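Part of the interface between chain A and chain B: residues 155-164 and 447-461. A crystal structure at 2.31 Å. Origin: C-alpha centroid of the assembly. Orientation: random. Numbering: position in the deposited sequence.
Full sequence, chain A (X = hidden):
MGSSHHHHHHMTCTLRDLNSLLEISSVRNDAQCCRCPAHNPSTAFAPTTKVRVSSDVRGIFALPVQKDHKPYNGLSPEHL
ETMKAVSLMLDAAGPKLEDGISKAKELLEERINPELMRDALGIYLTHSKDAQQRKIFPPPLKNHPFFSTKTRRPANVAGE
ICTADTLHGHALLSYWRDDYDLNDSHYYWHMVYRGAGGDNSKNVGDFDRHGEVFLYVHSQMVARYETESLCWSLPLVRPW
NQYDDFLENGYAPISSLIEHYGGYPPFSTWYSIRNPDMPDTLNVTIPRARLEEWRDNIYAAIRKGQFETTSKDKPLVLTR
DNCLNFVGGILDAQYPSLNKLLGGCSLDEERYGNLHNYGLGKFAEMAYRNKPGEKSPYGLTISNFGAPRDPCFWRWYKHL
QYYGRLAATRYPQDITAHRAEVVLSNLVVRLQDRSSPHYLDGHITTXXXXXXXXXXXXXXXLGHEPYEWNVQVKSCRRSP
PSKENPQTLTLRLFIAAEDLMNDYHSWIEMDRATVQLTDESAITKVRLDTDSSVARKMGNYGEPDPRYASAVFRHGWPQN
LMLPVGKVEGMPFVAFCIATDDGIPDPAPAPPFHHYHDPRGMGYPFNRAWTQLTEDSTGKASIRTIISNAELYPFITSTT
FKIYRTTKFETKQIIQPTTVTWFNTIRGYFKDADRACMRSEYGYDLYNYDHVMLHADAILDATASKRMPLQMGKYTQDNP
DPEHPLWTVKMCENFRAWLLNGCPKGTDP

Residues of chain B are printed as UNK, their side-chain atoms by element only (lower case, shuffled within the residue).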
# COMPACT_ATOMS: atom_id res chain seq x y z
N ALA A 155 -24.34 -11.79 -23.43
CA ALA A 155 -25.47 -11.90 -22.52
C ALA A 155 -25.16 -11.24 -21.17
O ALA A 155 -25.92 -10.39 -20.69
CB ALA A 155 -25.87 -13.38 -22.32
N ASN A 156 -24.04 -11.64 -20.56
CA ASN A 156 -23.63 -11.07 -19.28
C ASN A 156 -22.73 -9.86 -19.46
O ASN A 156 -21.91 -9.82 -20.38
CB ASN A 156 -22.93 -12.12 -18.43
CG ASN A 156 -23.91 -13.04 -17.72
OD1 ASN A 156 -25.13 -12.87 -17.86
ND2 ASN A 156 -23.39 -14.02 -16.98
N VAL A 157 -22.89 -8.88 -18.58
CA VAL A 157 -22.07 -7.68 -18.64
C VAL A 157 -20.84 -7.88 -17.77
O VAL A 157 -20.93 -7.97 -16.55
CB VAL A 157 -22.86 -6.44 -18.20
CG1 VAL A 157 -22.04 -5.17 -18.46
CG2 VAL A 157 -24.20 -6.38 -18.94
N ALA A 158 -19.69 -7.97 -18.42
CA ALA A 158 -18.43 -8.19 -17.72
C ALA A 158 -17.90 -6.89 -17.17
O ALA A 158 -17.78 -5.91 -17.89
CB ALA A 158 -17.41 -8.83 -18.65
N GLY A 159 -17.59 -6.87 -15.89
CA GLY A 159 -16.99 -5.68 -15.31
C GLY A 159 -15.49 -5.83 -15.31
O GLY A 159 -14.96 -6.78 -15.90
N GLU A 160 -14.81 -4.91 -14.65
CA GLU A 160 -13.36 -4.89 -14.60
C GLU A 160 -12.85 -5.80 -13.48
O GLU A 160 -13.51 -5.95 -12.46
CB GLU A 160 -12.88 -3.45 -14.39
CG GLU A 160 -11.38 -3.25 -14.38
CD GLU A 160 -10.99 -1.95 -13.70
OE1 GLU A 160 -11.68 -1.55 -12.73
OE2 GLU A 160 -10.00 -1.34 -14.15
N ILE A 161 -11.69 -6.40 -13.68
CA ILE A 161 -11.06 -7.17 -12.61
C ILE A 161 -10.26 -6.21 -11.71
O ILE A 161 -9.14 -5.82 -12.08
CB ILE A 161 -10.15 -8.28 -13.21
CG1 ILE A 161 -10.98 -9.20 -14.11
CG2 ILE A 161 -9.48 -9.12 -12.13
CD1 ILE A 161 -10.24 -10.46 -14.57
N CYS A 162 -10.85 -5.78 -10.58
CA CYS A 162 -10.13 -4.92 -9.60
C CYS A 162 -9.70 -5.87 -8.47
O CYS A 162 -10.51 -6.34 -7.66
CB CYS A 162 -10.96 -3.67 -9.07
SG CYS A 162 -11.49 -1.88 -8.42
N THR A 163 -8.40 -6.16 -8.46
CA THR A 163 -7.77 -7.16 -7.60
C THR A 163 -6.41 -6.62 -7.13
O THR A 163 -5.85 -5.73 -7.76
CB THR A 163 -7.66 -8.50 -8.38
OG1 THR A 163 -8.67 -9.42 -7.94
CG2 THR A 163 -6.33 -9.13 -8.31
N ALA A 164 -5.86 -7.13 -6.03
CA ALA A 164 -4.54 -6.69 -5.57
C ALA A 164 -3.49 -6.96 -6.64
O ALA A 164 -2.49 -6.26 -6.74
CB ALA A 164 -4.16 -7.36 -4.25
N UNK B 447 -8.75 -19.16 -10.40
CA UNK B 447 -8.63 -18.03 -11.30
C UNK B 447 -9.63 -16.94 -10.93
O UNK B 447 -10.68 -17.21 -10.33
c UNK B 447 -8.82 -18.46 -12.76
c UNK B 447 -12.42 -19.47 -13.49
c UNK B 447 -9.96 -20.68 -13.06
c UNK B 447 -12.32 -20.85 -13.52
c UNK B 447 -11.28 -18.70 -13.24
c UNK B 447 -11.09 -21.46 -13.32
c UNK B 447 -10.05 -19.30 -13.02
N UNK B 448 -9.27 -15.71 -11.26
CA UNK B 448 -10.15 -14.57 -11.07
C UNK B 448 -10.49 -14.05 -12.45
O UNK B 448 -9.64 -13.53 -13.13
c UNK B 448 -10.50 -13.69 -7.89
c UNK B 448 -8.02 -13.51 -8.11
c UNK B 448 -9.49 -13.49 -10.20
c UNK B 448 -9.29 -14.01 -8.77
N UNK B 449 -11.74 -14.23 -12.86
CA UNK B 449 -12.22 -13.66 -14.10
C UNK B 449 -13.06 -12.44 -13.82
O UNK B 449 -13.21 -12.01 -12.68
N UNK B 450 -13.64 -11.85 -14.88
CA UNK B 450 -14.51 -10.69 -14.77
C UNK B 450 -15.78 -10.96 -13.96
O UNK B 450 -16.36 -12.05 -14.03
c UNK B 450 -13.82 -11.08 -17.04
c UNK B 450 -13.48 -12.30 -16.27
c UNK B 450 -14.87 -10.38 -16.23
N UNK B 451 -16.21 -9.98 -13.16
CA UNK B 451 -17.50 -10.16 -12.48
C UNK B 451 -18.61 -9.94 -13.48
O UNK B 451 -18.41 -9.22 -14.48
c UNK B 451 -17.49 -9.06 -11.41
c UNK B 451 -15.56 -8.71 -12.83
c UNK B 451 -16.62 -7.97 -12.02
N UNK B 452 -19.75 -10.55 -13.24
CA UNK B 452 -20.94 -10.29 -14.01
C UNK B 452 -21.73 -9.17 -13.32
O UNK B 452 -22.47 -9.41 -12.37
c UNK B 452 -21.77 -11.55 -14.16
N UNK B 453 -21.56 -7.94 -13.81
CA UNK B 453 -22.12 -6.75 -13.15
C UNK B 453 -23.64 -6.76 -13.12
O UNK B 453 -24.25 -6.27 -12.17
c UNK B 453 -20.14 -5.42 -13.88
c UNK B 453 -22.18 -4.25 -13.13
c UNK B 453 -21.65 -5.46 -13.85
N UNK B 454 -24.26 -7.31 -14.16
CA UNK B 454 -25.72 -7.45 -14.20
C UNK B 454 -26.25 -8.43 -13.14
O UNK B 454 -27.41 -8.35 -12.76
c UNK B 454 -25.49 -9.18 -16.04
o UNK B 454 -24.26 -9.30 -15.97
n UNK B 454 -26.27 -10.16 -16.50
c UNK B 454 -26.18 -7.91 -15.59
N UNK B 455 -25.40 -9.35 -12.68
CA UNK B 455 -25.73 -10.23 -11.56
C UNK B 455 -25.21 -9.69 -10.21
O UNK B 455 -24.97 -10.46 -9.27
c UNK B 455 -27.58 -14.20 -13.21
c UNK B 455 -27.36 -14.07 -14.57
c UNK B 455 -26.87 -13.41 -12.31
c UNK B 455 -26.44 -13.15 -15.03
c UNK B 455 -25.16 -11.63 -11.78
c UNK B 455 -25.94 -12.47 -12.76
c UNK B 455 -25.73 -12.36 -14.13
N UNK B 456 -25.02 -8.37 -10.13
CA UNK B 456 -24.62 -7.68 -8.89
C UNK B 456 -23.29 -8.14 -8.28
O UNK B 456 -23.14 -8.15 -7.07
s UNK B 456 -26.90 -5.54 -8.89
c UNK B 456 -28.07 -5.46 -10.24
c UNK B 456 -25.73 -7.81 -7.83
c UNK B 456 -27.07 -7.24 -8.30
N UNK B 457 -22.33 -8.50 -9.12
CA UNK B 457 -21.01 -8.91 -8.64
C UNK B 457 -20.00 -7.76 -8.77
O UNK B 457 -20.23 -6.81 -9.52
c UNK B 457 -20.51 -10.14 -9.40
c UNK B 457 -20.86 -12.58 -9.96
o UNK B 457 -21.00 -13.68 -9.41
o UNK B 457 -20.30 -12.45 -11.06
c UNK B 457 -21.41 -11.35 -9.26
N UNK B 458 -18.90 -7.84 -8.03
CA UNK B 458 -17.89 -6.79 -8.12
C UNK B 458 -16.48 -7.35 -8.09
O UNK B 458 -16.25 -8.41 -7.51
c UNK B 458 -18.08 -5.78 -6.98
o UNK B 458 -18.10 -6.43 -5.72
N UNK B 459 -15.57 -6.63 -8.75
CA UNK B 459 -14.12 -6.83 -8.69
C UNK B 459 -13.61 -8.10 -9.40
O UNK B 459 -12.60 -8.04 -10.08
n UNK B 459 -14.16 -3.61 -4.18
c UNK B 459 -13.66 -6.83 -7.22
c UNK B 459 -12.81 -3.88 -4.79
c UNK B 459 -12.72 -5.26 -5.45
c UNK B 459 -13.79 -5.45 -6.54
N UNK B 460 -14.31 -9.22 -9.24
CA UNK B 460 -13.94 -10.47 -9.91
C UNK B 460 -15.04 -11.53 -9.76
O UNK B 460 -15.96 -11.37 -8.96
c UNK B 460 -12.62 -11.01 -9.37
N UNK B 461 -14.92 -12.59 -10.55
CA UNK B 461 -15.69 -13.81 -10.36
C UNK B 461 -14.70 -14.95 -10.14
O UNK B 461 -13.99 -15.32 -11.07
c UNK B 461 -19.25 -16.60 -10.22
n UNK B 461 -20.48 -16.38 -9.40
c UNK B 461 -18.42 -15.34 -10.34
c UNK B 461 -16.58 -14.12 -11.57
c UNK B 461 -17.37 -15.44 -11.45
O HOH W 1 -15.09 -4.47 -10.99

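Position 447 carries one carbon followed by a six-carbon ring and lies out of reach of chain A: Phe B447. At 448 four carbons fork at the second, which makes it Leu B448; its CD1 lies 4.1 Å from Thr A163 OG1. Position 449 has no side-chain atoms, hence Gly B449.

At 450 three carbons close a ring onto the backbone N, which defines Pro B450. Its CB meets Ala A158 CB at 3.8 Å, and its CD meets Ile A161 CD1 at 4.1 Å. Position 451 closes the same ring, giving Pro B451; its N cannot donate, but its O accepts from Gly A159 N at 2.9 Å and 168°. A single carbon at 452 marks Ala B452, whose CB is 4.1 Å from Asn A156 ND2.

At 453 one carbon carries two more, all carbon, so Val B453. Its CG2 packs 3.5 Å from Gly A159 CA; an ideal CB on that glycine would fall 2.6 Å from Val B453 CG2, a clash. At 454 two carbons end in one oxygen and one nitrogen: Asn B454. The amide works both ways, ND2 donating to Asn A156 OD1 (3.2 Å, 169°) and OD1 accepting from Val A157 N (3.0 Å, 155°). Position 455 again shows one carbon and a six-carbon ring, Phe B455, with Asn A156 OD1 at the ring edge, 3.1 Å from CE1.

An unbranched chain of two carbons, sulfur and carbon at 456 is Met B456, out of reach. At 457 the third carbon carries two oxygens, Glu B457, whose OE1 accepts from Ala B452 N at 2.9 Å. One carbon and one oxygen at 458 give Ser B458, without contact. Four carbons in a row ending in nitrogen make 459 Lys B459; its CG lies 4.2 Å from Cys A162 CB, although the chain's end leads away. A lone CB at 460, 4.5 Å from Thr A163 OG1, marks Ala B460. Position 461 repeats the four-carbon, one-nitrogen chain: Lys B461, whose NZ forms a salt bridge with Glu B457 OE2 at 2.7 Å.

The contact rests on backbone pairing. Val B453 N donates to Val A157 O (2.8 Å, 149°), complementing the Gly A159–Pro B451 bond in a single bridge between Ala A158 and Ala B452. Farther along, Lys B459 O accepts weakly from Cys A162 N (2.9 Å, 128°), and a water links Glu A160 O (2.6 Å) to Lys B459 N (3.1 Å). Together the stretches bury 716 Å².

Chain B 447-461: FLGPPAVNFMESKAK
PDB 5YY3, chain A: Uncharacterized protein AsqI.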